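Local coordinates for intimin (Escherichia coli, PDB 1F00), which mediates adhesion of enteropathogenic bacteria to host cells, its C-terminal region binding the translocated intimin receptor, at residues Thr22-Val27 / Tyr60-Leu65; Gly71-Ser76 / Pro89-Phe94; Thr95-Asp100 / Leu127-Gly132; Leu120-Val125 / Thr156-Gly161. One frame throughout, in Å; residues are numbered along the deposited sequence.

Interaction 1 of 4, residues Thr22-Val27 / Tyr60-Leu65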
# COMPACT_ATOMS: atom_id res chain seq x y z
N THR A 22 28.30 5.85 -7.11
CA THR A 22 29.57 6.32 -7.62
C THR A 22 30.68 6.16 -6.59
O THR A 22 30.55 6.57 -5.44
CB THR A 22 29.49 7.80 -8.12
OG1 THR A 22 30.79 8.39 -8.13
CG2 THR A 22 28.58 8.61 -7.25
N TYR A 23 31.76 5.51 -7.03
CA TYR A 23 32.91 5.28 -6.18
C TYR A 23 34.00 6.28 -6.53
O TYR A 23 34.26 6.55 -7.71
CB TYR A 23 33.45 3.86 -6.39
CG TYR A 23 32.52 2.77 -5.90
CD1 TYR A 23 31.42 2.38 -6.66
CD2 TYR A 23 32.74 2.14 -4.68
CE1 TYR A 23 30.55 1.39 -6.20
CE2 TYR A 23 31.89 1.15 -4.22
CZ TYR A 23 30.80 0.78 -4.98
OH TYR A 23 29.95 -0.21 -4.54
N THR A 24 34.62 6.85 -5.51
CA THR A 24 35.68 7.81 -5.74
C THR A 24 36.94 7.39 -4.99
O THR A 24 36.91 7.17 -3.78
CB THR A 24 35.26 9.22 -5.28
OG1 THR A 24 34.05 9.61 -5.95
CG2 THR A 24 36.35 10.24 -5.61
N VAL A 25 38.04 7.25 -5.72
CA VAL A 25 39.31 6.87 -5.10
C VAL A 25 40.30 8.02 -5.26
O VAL A 25 40.16 8.86 -6.15
CB VAL A 25 39.93 5.61 -5.75
CG1 VAL A 25 39.06 4.40 -5.47
CG2 VAL A 25 40.10 5.81 -7.24
N LYS A 26 41.29 8.05 -4.38
CA LYS A 26 42.31 9.08 -4.44
C LYS A 26 43.65 8.38 -4.39
O LYS A 26 43.88 7.52 -3.53
CB LYS A 26 42.17 10.05 -3.27
CG LYS A 26 43.16 11.20 -3.30
CD LYS A 26 42.92 12.19 -2.17
CE LYS A 26 43.87 13.37 -2.27
NZ LYS A 26 43.64 14.39 -1.21
N VAL A 27 44.53 8.71 -5.33
CA VAL A 27 45.86 8.11 -5.38
C VAL A 27 46.86 9.15 -4.89
O VAL A 27 46.86 10.29 -5.37
CB VAL A 27 46.22 7.67 -6.81
CG1 VAL A 27 47.63 7.11 -6.84
CG2 VAL A 27 45.23 6.61 -7.28
N TYR A 60 42.18 12.13 -8.05
CA TYR A 60 40.90 11.44 -7.96
C TYR A 60 40.50 10.68 -9.22
O TYR A 60 40.79 11.11 -10.34
CB TYR A 60 39.79 12.42 -7.60
CG TYR A 60 39.90 13.01 -6.21
CD1 TYR A 60 40.46 14.27 -6.01
CD2 TYR A 60 39.42 12.31 -5.10
CE1 TYR A 60 40.54 14.82 -4.73
CE2 TYR A 60 39.50 12.85 -3.82
CZ TYR A 60 40.06 14.11 -3.64
OH TYR A 60 40.14 14.64 -2.38
N ALA A 61 39.83 9.55 -9.02
CA ALA A 61 39.35 8.70 -10.11
C ALA A 61 37.95 8.27 -9.71
O ALA A 61 37.69 7.98 -8.54
CB ALA A 61 40.25 7.49 -10.28
N LYS A 62 37.04 8.20 -10.67
CA LYS A 62 35.66 7.85 -10.37
C LYS A 62 35.00 6.91 -11.37
O LYS A 62 35.29 6.95 -12.56
CB LYS A 62 34.85 9.15 -10.26
CG LYS A 62 33.35 9.00 -10.30
CD LYS A 62 32.68 10.38 -10.37
CE LYS A 62 32.83 11.17 -9.07
NZ LYS A 62 34.24 11.47 -8.71
N VAL A 63 34.11 6.06 -10.86
CA VAL A 63 33.36 5.11 -11.68
C VAL A 63 32.00 4.86 -11.02
O VAL A 63 31.84 5.11 -9.82
CB VAL A 63 34.09 3.76 -11.81
CG1 VAL A 63 35.43 3.96 -12.51
CG2 VAL A 63 34.30 3.14 -10.43
N THR A 64 31.03 4.39 -11.79
CA THR A 64 29.70 4.12 -11.26
C THR A 64 29.32 2.65 -11.38
O THR A 64 29.80 1.94 -12.27
CB THR A 64 28.62 4.97 -11.98
OG1 THR A 64 28.67 4.70 -13.38
CG2 THR A 64 28.86 6.45 -11.74
N LEU A 65 28.44 2.20 -10.49
CA LEU A 65 27.99 0.81 -10.46
C LEU A 65 26.46 0.74 -10.47
O LEU A 65 25.79 1.50 -9.77
CB LEU A 65 28.51 0.13 -9.19
CG LEU A 65 28.47 -1.40 -8.98
CD1 LEU A 65 28.66 -1.69 -7.50
CD2 LEU A 65 27.17 -2.00 -9.44

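Interaction 2 of 4, residues Gly71-Ser76 / Pro89-Phe94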
# COMPACT_ATOMS: atom_id res chain seq x y z
N GLY A 71 21.21 -7.66 -4.11
CA GLY A 71 22.29 -8.36 -3.43
C GLY A 71 23.42 -7.45 -2.99
O GLY A 71 23.47 -6.28 -3.36
N LYS A 72 24.32 -7.98 -2.17
CA LYS A 72 25.45 -7.19 -1.71
C LYS A 72 26.48 -7.13 -2.83
O LYS A 72 26.70 -8.12 -3.53
CB LYS A 72 26.11 -7.81 -0.47
CG LYS A 72 25.23 -7.85 0.78
CD LYS A 72 26.08 -8.14 2.01
CE LYS A 72 25.23 -8.26 3.27
NZ LYS A 72 24.35 -9.46 3.23
N SER A 73 27.10 -5.97 -3.00
CA SER A 73 28.10 -5.80 -4.04
C SER A 73 29.40 -5.26 -3.44
O SER A 73 29.38 -4.33 -2.63
CB SER A 73 27.59 -4.83 -5.11
OG SER A 73 28.52 -4.71 -6.18
N LEU A 74 30.52 -5.86 -3.83
CA LEU A 74 31.82 -5.44 -3.33
C LEU A 74 32.74 -5.00 -4.46
O LEU A 74 33.18 -5.82 -5.27
CB LEU A 74 32.47 -6.56 -2.53
CG LEU A 74 33.90 -6.28 -2.06
CD1 LEU A 74 34.00 -4.90 -1.42
CD2 LEU A 74 34.31 -7.38 -1.09
N VAL A 75 33.02 -3.71 -4.50
CA VAL A 75 33.90 -3.14 -5.52
C VAL A 75 35.33 -3.05 -4.99
O VAL A 75 35.55 -2.74 -3.81
CB VAL A 75 33.43 -1.73 -5.93
CG1 VAL A 75 34.46 -1.08 -6.83
CG2 VAL A 75 32.08 -1.82 -6.64
N SER A 76 36.29 -3.33 -5.86
CA SER A 76 37.70 -3.28 -5.51
C SER A 76 38.43 -2.48 -6.58
O SER A 76 38.04 -2.50 -7.75
CB SER A 76 38.30 -4.68 -5.44
OG SER A 76 37.71 -5.43 -4.40
N PRO A 89 33.92 0.23 0.40
CA PRO A 89 32.86 -0.08 1.35
C PRO A 89 31.83 -0.95 0.63
O PRO A 89 31.60 -0.78 -0.57
CB PRO A 89 32.30 1.29 1.71
CG PRO A 89 33.49 2.19 1.55
CD PRO A 89 34.12 1.68 0.29
N GLU A 90 31.22 -1.89 1.35
CA GLU A 90 30.23 -2.77 0.75
C GLU A 90 28.93 -1.99 0.53
O GLU A 90 28.59 -1.10 1.32
CB GLU A 90 29.98 -3.95 1.69
CG GLU A 90 29.13 -5.06 1.10
CD GLU A 90 28.89 -6.17 2.10
OE1 GLU A 90 28.21 -5.92 3.12
OE2 GLU A 90 29.39 -7.29 1.87
N VAL A 91 28.21 -2.33 -0.54
CA VAL A 91 26.94 -1.66 -0.85
C VAL A 91 25.89 -2.71 -1.16
O VAL A 91 26.21 -3.89 -1.37
CB VAL A 91 27.08 -0.71 -2.07
CG1 VAL A 91 28.20 0.28 -1.83
CG2 VAL A 91 27.33 -1.52 -3.34
N GLU A 92 24.62 -2.31 -1.20
CA GLU A 92 23.54 -3.25 -1.49
C GLU A 92 22.52 -2.73 -2.49
O GLU A 92 22.08 -1.58 -2.42
CB GLU A 92 22.79 -3.62 -0.21
CG GLU A 92 23.66 -3.96 0.97
CD GLU A 92 22.84 -4.21 2.21
OE1 GLU A 92 22.30 -5.33 2.36
OE2 GLU A 92 22.71 -3.28 3.04
N PHE A 93 22.13 -3.60 -3.42
CA PHE A 93 21.11 -3.25 -4.39
C PHE A 93 19.84 -3.97 -3.98
O PHE A 93 19.89 -5.12 -3.51
CB PHE A 93 21.53 -3.67 -5.81
CG PHE A 93 22.62 -2.82 -6.38
CD1 PHE A 93 23.96 -3.12 -6.14
CD2 PHE A 93 22.32 -1.68 -7.13
CE1 PHE A 93 24.98 -2.31 -6.64
CE2 PHE A 93 23.32 -0.86 -7.63
CZ PHE A 93 24.66 -1.18 -7.38
N PHE A 94 18.71 -3.30 -4.12
CA PHE A 94 17.44 -3.90 -3.74
C PHE A 94 16.42 -3.83 -4.86
O PHE A 94 16.43 -2.89 -5.67
CB PHE A 94 16.88 -3.21 -2.48
CG PHE A 94 17.69 -3.46 -1.24
CD1 PHE A 94 17.62 -4.68 -0.58
CD2 PHE A 94 18.53 -2.47 -0.72
CE1 PHE A 94 18.37 -4.92 0.57
CE2 PHE A 94 19.29 -2.70 0.42
CZ PHE A 94 19.21 -3.93 1.07
O HOH W 1 30.98 -2.15 -2.89

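Interaction 3 of 4, residues Thr95-Asp100 / Leu127-Gly132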
# COMPACT_ATOMS: atom_id res chain seq x y z
N THR A 95 15.56 -4.84 -4.93
CA THR A 95 14.52 -4.89 -5.94
C THR A 95 13.64 -3.65 -5.81
O THR A 95 13.56 -3.05 -4.74
CB THR A 95 13.65 -6.15 -5.75
OG1 THR A 95 14.40 -7.31 -6.14
CG2 THR A 95 12.38 -6.06 -6.58
N THR A 96 12.98 -3.29 -6.91
CA THR A 96 12.08 -2.14 -6.94
C THR A 96 10.92 -2.34 -5.96
O THR A 96 10.27 -3.39 -5.98
CB THR A 96 11.47 -1.97 -8.34
OG1 THR A 96 12.52 -1.85 -9.31
CG2 THR A 96 10.58 -0.73 -8.39
N LEU A 97 10.68 -1.35 -5.11
CA LEU A 97 9.58 -1.43 -4.15
C LEU A 97 8.29 -1.31 -4.95
O LEU A 97 8.14 -0.42 -5.79
CB LEU A 97 9.67 -0.29 -3.13
CG LEU A 97 8.66 -0.35 -1.97
CD1 LEU A 97 8.78 -1.69 -1.24
CD2 LEU A 97 8.92 0.81 -1.02
N THR A 98 7.35 -2.21 -4.68
CA THR A 98 6.09 -2.25 -5.41
C THR A 98 4.92 -2.65 -4.53
O THR A 98 5.08 -3.41 -3.57
CB THR A 98 6.19 -3.28 -6.57
OG1 THR A 98 7.22 -2.88 -7.48
CG2 THR A 98 4.86 -3.38 -7.31
N ILE A 99 3.74 -2.14 -4.86
CA ILE A 99 2.53 -2.52 -4.14
C ILE A 99 1.75 -3.42 -5.09
O ILE A 99 1.43 -3.02 -6.22
CB ILE A 99 1.68 -1.29 -3.75
CG1 ILE A 99 2.39 -0.49 -2.66
CG2 ILE A 99 0.30 -1.75 -3.25
CD1 ILE A 99 1.70 0.82 -2.28
N ASP A 100 1.48 -4.64 -4.64
CA ASP A 100 0.75 -5.64 -5.42
C ASP A 100 -0.71 -5.18 -5.51
O ASP A 100 -1.61 -5.83 -4.97
CB ASP A 100 0.86 -7.00 -4.71
CG ASP A 100 0.36 -8.15 -5.56
OD1 ASP A 100 0.32 -9.29 -5.03
OD2 ASP A 100 0.02 -7.94 -6.75
N LEU A 127 -3.05 -4.46 1.94
CA LEU A 127 -2.21 -4.11 0.80
C LEU A 127 -0.87 -4.81 1.00
O LEU A 127 -0.33 -4.80 2.11
CB LEU A 127 -1.97 -2.60 0.72
CG LEU A 127 -3.17 -1.66 0.58
CD1 LEU A 127 -2.66 -0.28 0.20
CD2 LEU A 127 -4.13 -2.18 -0.47
N LYS A 128 -0.34 -5.42 -0.05
CA LYS A 128 0.94 -6.10 0.05
C LYS A 128 2.01 -5.41 -0.79
O LYS A 128 1.80 -5.10 -1.96
CB LYS A 128 0.83 -7.56 -0.38
CG LYS A 128 0.31 -8.49 0.71
CD LYS A 128 1.27 -8.55 1.90
CE LYS A 128 0.73 -9.45 3.01
NZ LYS A 128 -0.59 -8.97 3.52
N ALA A 129 3.15 -5.18 -0.17
CA ALA A 129 4.28 -4.55 -0.84
C ALA A 129 5.34 -5.62 -1.04
O ALA A 129 5.35 -6.63 -0.34
CB ALA A 129 4.84 -3.41 0.01
N SER A 130 6.22 -5.40 -2.00
CA SER A 130 7.31 -6.33 -2.27
C SER A 130 8.48 -5.52 -2.79
O SER A 130 8.30 -4.44 -3.35
CB SER A 130 6.89 -7.36 -3.32
OG SER A 130 6.48 -6.73 -4.52
N GLY A 131 9.69 -6.04 -2.58
CA GLY A 131 10.87 -5.33 -3.03
C GLY A 131 11.50 -4.54 -1.91
O GLY A 131 11.08 -4.66 -0.76
N GLY A 132 12.50 -3.73 -2.24
CA GLY A 132 13.18 -2.96 -1.22
C GLY A 132 13.87 -3.94 -0.30
O GLY A 132 14.11 -5.08 -0.70
O HOH W 2 -1.83 -5.58 -2.14

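Interaction 4 of 4, residues Leu120-Val125 / Thr156-Gly161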
# COMPACT_ATOMS: atom_id res chain seq x y z
N LEU A 120 -18.24 -0.84 2.31
CA LEU A 120 -18.94 -1.01 3.57
C LEU A 120 -18.09 -0.06 4.42
O LEU A 120 -16.86 -0.18 4.43
CB LEU A 120 -18.76 -2.45 4.08
CG LEU A 120 -19.23 -2.73 5.51
CD1 LEU A 120 -20.72 -2.45 5.64
CD2 LEU A 120 -18.92 -4.18 5.87
N GLN A 121 -18.70 0.90 5.11
CA GLN A 121 -17.89 1.80 5.92
C GLN A 121 -17.09 1.03 6.96
O GLN A 121 -17.63 0.16 7.65
CB GLN A 121 -18.74 2.86 6.63
CG GLN A 121 -17.88 3.97 7.22
CD GLN A 121 -18.66 5.06 7.94
OE1 GLN A 121 -18.30 6.23 7.90
NE2 GLN A 121 -19.73 4.67 8.63
N TYR A 122 -15.80 1.34 7.05
CA TYR A 122 -14.90 0.69 7.99
C TYR A 122 -14.56 -0.73 7.56
O TYR A 122 -14.08 -1.54 8.35
CB TYR A 122 -15.49 0.72 9.41
CG TYR A 122 -15.73 2.14 9.87
CD1 TYR A 122 -16.94 2.51 10.46
CD2 TYR A 122 -14.77 3.13 9.66
CE1 TYR A 122 -17.19 3.84 10.82
CE2 TYR A 122 -15.01 4.46 10.01
CZ TYR A 122 -16.22 4.81 10.58
OH TYR A 122 -16.46 6.12 10.92
N GLY A 123 -14.82 -1.03 6.29
CA GLY A 123 -14.46 -2.32 5.76
C GLY A 123 -12.94 -2.26 5.72
O GLY A 123 -12.37 -1.16 5.70
N GLN A 124 -12.27 -3.41 5.71
CA GLN A 124 -10.81 -3.41 5.71
C GLN A 124 -10.19 -4.30 4.63
O GLN A 124 -10.69 -5.38 4.33
CB GLN A 124 -10.31 -3.84 7.09
CG GLN A 124 -10.74 -2.90 8.20
CD GLN A 124 -10.48 -3.46 9.58
OE1 GLN A 124 -11.01 -4.51 9.94
NE2 GLN A 124 -9.67 -2.76 10.36
N VAL A 125 -9.09 -3.82 4.05
CA VAL A 125 -8.37 -4.58 3.03
C VAL A 125 -6.88 -4.59 3.36
O VAL A 125 -6.37 -3.69 4.04
CB VAL A 125 -8.57 -3.97 1.62
CG1 VAL A 125 -10.05 -3.91 1.29
CG2 VAL A 125 -7.94 -2.58 1.54
N THR A 156 -8.24 0.77 6.30
CA THR A 156 -9.63 0.84 6.73
C THR A 156 -10.28 1.98 5.96
O THR A 156 -9.84 3.13 6.05
CB THR A 156 -9.75 1.11 8.25
OG1 THR A 156 -9.12 0.05 8.97
CG2 THR A 156 -11.21 1.21 8.66
N LEU A 157 -11.31 1.67 5.19
CA LEU A 157 -12.02 2.67 4.40
C LEU A 157 -13.01 3.41 5.29
O LEU A 157 -13.82 2.79 5.98
CB LEU A 157 -12.74 1.99 3.24
CG LEU A 157 -11.79 1.20 2.33
CD1 LEU A 157 -12.58 0.47 1.27
CD2 LEU A 157 -10.77 2.15 1.69
N LYS A 158 -12.97 4.74 5.27
CA LYS A 158 -13.84 5.53 6.14
C LYS A 158 -14.86 6.45 5.48
O LYS A 158 -16.04 6.43 5.85
CB LYS A 158 -12.96 6.33 7.10
CG LYS A 158 -11.95 5.46 7.81
CD LYS A 158 -10.79 6.26 8.38
CE LYS A 158 -11.12 6.90 9.70
NZ LYS A 158 -9.90 7.57 10.26
N GLU A 159 -14.43 7.27 4.52
CA GLU A 159 -15.35 8.19 3.86
C GLU A 159 -15.13 8.25 2.35
O GLU A 159 -14.03 7.98 1.86
CB GLU A 159 -15.19 9.60 4.44
CG GLU A 159 -15.44 9.72 5.95
CD GLU A 159 -16.91 9.57 6.34
OE1 GLU A 159 -17.79 9.66 5.45
OE2 GLU A 159 -17.18 9.38 7.54
N LYS A 160 -16.17 8.63 1.62
CA LYS A 160 -16.08 8.73 0.18
C LYS A 160 -15.09 9.81 -0.24
O LYS A 160 -15.18 10.96 0.17
CB LYS A 160 -17.45 9.03 -0.42
CG LYS A 160 -18.49 7.96 -0.14
CD LYS A 160 -19.84 8.29 -0.77
CE LYS A 160 -19.76 8.32 -2.29
NZ LYS A 160 -21.08 8.65 -2.89
N GLY A 161 -14.12 9.41 -1.06
CA GLY A 161 -13.12 10.34 -1.52
C GLY A 161 -11.97 9.58 -2.12
O GLY A 161 -11.98 8.35 -2.16
O HOH W 3 -15.41 8.32 9.32

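Interaction 1 of 4, residues Thr22-Val27 / Tyr60-Leu65
The Tyr-60 ring carries Lys-26 on one face. Lys-26 CG lies 4.3 Å from the centroid of that ring, off centre toward the rim, in a CH-pi contact. The Lys-26 chain is fully extended, with CG anti to the backbone N (chi1 -177°), and runs on toward the Tyr-60 hydroxyl. Thr-24 CG2 approaches the same ring obliquely at CD2. The Tyr-23 ring sits on the other side of the sheet, with Val-25, Ala-61 and Val-63. Leu-65 CB and Val-63 O lie at its edge, and Leu-65 CD1 is 3.6 Å from Tyr-23 OH. Nearby, Val-25 CG2 and Ala-61 CB are tightly packed at 3.5 Å. The strands are antiparallel. Two hydrogen-bonded pairs, Tyr-23 with Val-63 and Val-25 with Ala-61, give four backbone bonds, the shortest from Tyr-23 N to Val-63 O at 2.8 Å. On the Thr-22 and Thr-24 face, Lys-62 bends at its end and gives a weak bond from NZ to Thr-24 OG1, 3.3 Å long. Phe-41 of strand 38-43 packs on Val-25 and Val-63, so this side faces the second sheet of the Ig-like sandwich. The chemistry thus divides by face: Tyr-23, Val-25, Ala-61 and Val-63 point inward, while Thr-22, Thr-24, Lys-26, Tyr-60 and Lys-62 line the more exposed face. There Thr-22 OG1 is buried against the Lys-62 methylenes without a polar partner.

Interaction 2 of 4, residues Gly71-Ser76 / Pro89-Phe94
Ser-73 O is gripped by two donors. Val-91 N reaches Ser-73 O from the facing strand at 3.1 Å. A water also donates to Ser-73 O, at 2.7 Å. The same water donates to Pro-89 O and accepts from Val-75 N. It therefore bridges the two segments where direct bonding between them is interrupted; beyond it Val-75 pairs with Ala-88. Val-91 O in turn takes Ser-73 N at 2.8 Å, nearly straight. Gly-71 and Phe-93 form the next hydrogen-bonded pair, with bonds in both directions. Gly-71 has phi 141°, and at its backbone angles a CB would be jammed against the carbonyl O of the preceding residue. Between these pairs, Lys-72 faces Glu-92 in a non-hydrogen-bonded pair. The ladder belongs to the first Ig-like domain. Here strand 91-94 is held on one side by 71-79 and also pairs in parallel with strand 12-14, a mixed arrangement. On the opposite face from Lys-72, the Glu-90 carboxylate plays no part; there the Phe-93 ring turns its edge to Ser-73 CB, which lies in the ring plane 3.9 Å from Phe-93 CE1. Val-91 CG2 meets the same CB. The hydroxyl of Ser-73 is anti to the backbone N (chi1 -176°) and bonds to Leu-45 O. On the Lys-72 side, the Lys-72 chain bends at its last torsion, and its NZ stays 4.7 Å from Glu-92 OE1, near enough for a loose attraction at most. The Glu-90 carboxylate comes against the aliphatic part of Lys-72, with Glu-90 OE1 3.3 Å from Lys-72 CD.

Interaction 3 of 4, residues Thr95-Asp100 / Leu127-Gly132
Direct backbone hydrogen bonds between Thr-98 and Ser-130 form the centre of this contact. Thr-98 N donates to Ser-130 O, and Ser-130 N donates back to Thr-98 O, each bond 2.8 Å long. Beyond them, Asp-100 N gives a 2.7 Å bond to Lys-128 O. At the other end, Gly-132 N reaches Thr-95 O at 2.8 Å. That donor stands above the carbonyl plane, 42° out of it. Gln-173 NE2 is a second donor to Thr-95 O, and Gln-173 OE1 receives Leu-97 N.

One water extends the ladder. The water donates to Asp-100 O and accepts from Lys-128 N at 2.6 Å.

CA-H...O contacts fill in between the bonds. Ala-129 CA is 3.1 Å from Thr-98 O. Gly-131 CA points its hydrogen almost straight at Thr-96 O, an approach open to a residue without a side chain.

The strands pair antiparallel, and the first of them enters the second Ig-like domain directly after the last strand of the first. Strand 98-99 pairs with 124-130 in the sheet of that domain.

Side-chain contacts are few and mostly made to backbone. Leu-97 CG is anti to the backbone N (chi1 -173°), and Leu-97 CD1 reaches Ser-130 O at 3.5 Å. Ile-99 and Ala-129 share the face that packs on Trp-138. Thr-98 and Ser-130 share the other face, where Ser-130 OG lies 4.0 Å from Thr-98 CB. Thr-95 CG2 touches Gly-131 CA.

Interaction 4 of 4, residues Leu120-Val125 / Thr156-Gly161
Tyr-122 sets the edge of its ring against the Lys-158 side chain, CE2 lying 3.9 Å from Lys-158 CG. Thr-156 CG2 is also near the ring plane, at the edge. Gln-121 CG covers one ring face, above its centre. The hydroxyl is tied across the contact by a water, which lies 2.9 Å from Tyr-122 OH and donates to Glu-159 OE2. The lysine amine leads away to Pro-143 O.

Tyr-122 belongs to a type II beta turn from Leu-120 to Gly-123. The turn is closed by a 2.9 Å bond from Gly-123 N to Leu-120 O. It leaves Tyr-122 N directed at Leu-157 O, in a bond of 2.7 Å that is bent at the hydrogen. Gly-123 O then accepts Leu-157 N at 3.1 Å. Past the turn, Gln-124 and Thr-156 form an antiparallel non-hydrogen-bonded pair, their side chains lying side by side. Gln-124 CG is anti to the carbonyl carbon (chi1 -61°), and the extended chain carries Gln-124 NE2 to Thr-156 OG1 at 3.2 Å. The hydroxyl oxygen lies 9° from the amide plane.

Leu-157 packs on Trp-224 of helix 214-224. Gln-121 shares backbone bonding with Ile-186, its carbonyl meets Tyr-233 OH, and the Tyr-122 ring meets that of Tyr-232. The contact is therefore the end of an Ig-like sheet, where strand 124-130 begins and strand 154-157 ends, beside the lectin-like domain: a junction between the Ig-like and C-type lectin-like domains.

Overall arrangement
Interactions 1 and 2 belong to the first Ig-like domain, on its two sheets. They touch through the core, where Tyr-23 meets Val-75 and Val-91, and Leu-65 meets Ser-73 and Phe-93. Interactions 1, 2 and 4 are partly buried; interaction 3 is a surface contact, mostly backbone. Interaction 1 is the more apolar inside. Interaction 2 differs in its bridging water and its exposed Lys-72 and Glu-90 side. Interaction 3 follows directly from interaction 2 along the chain, and Phe-94 touches Gly-132 at the domain boundary. Interactions 3 and 4 share strand 124-130, with centres about 23 Å apart. Interaction 4 has more polar side-chain bonding and lies at the end facing the lectin-like domain.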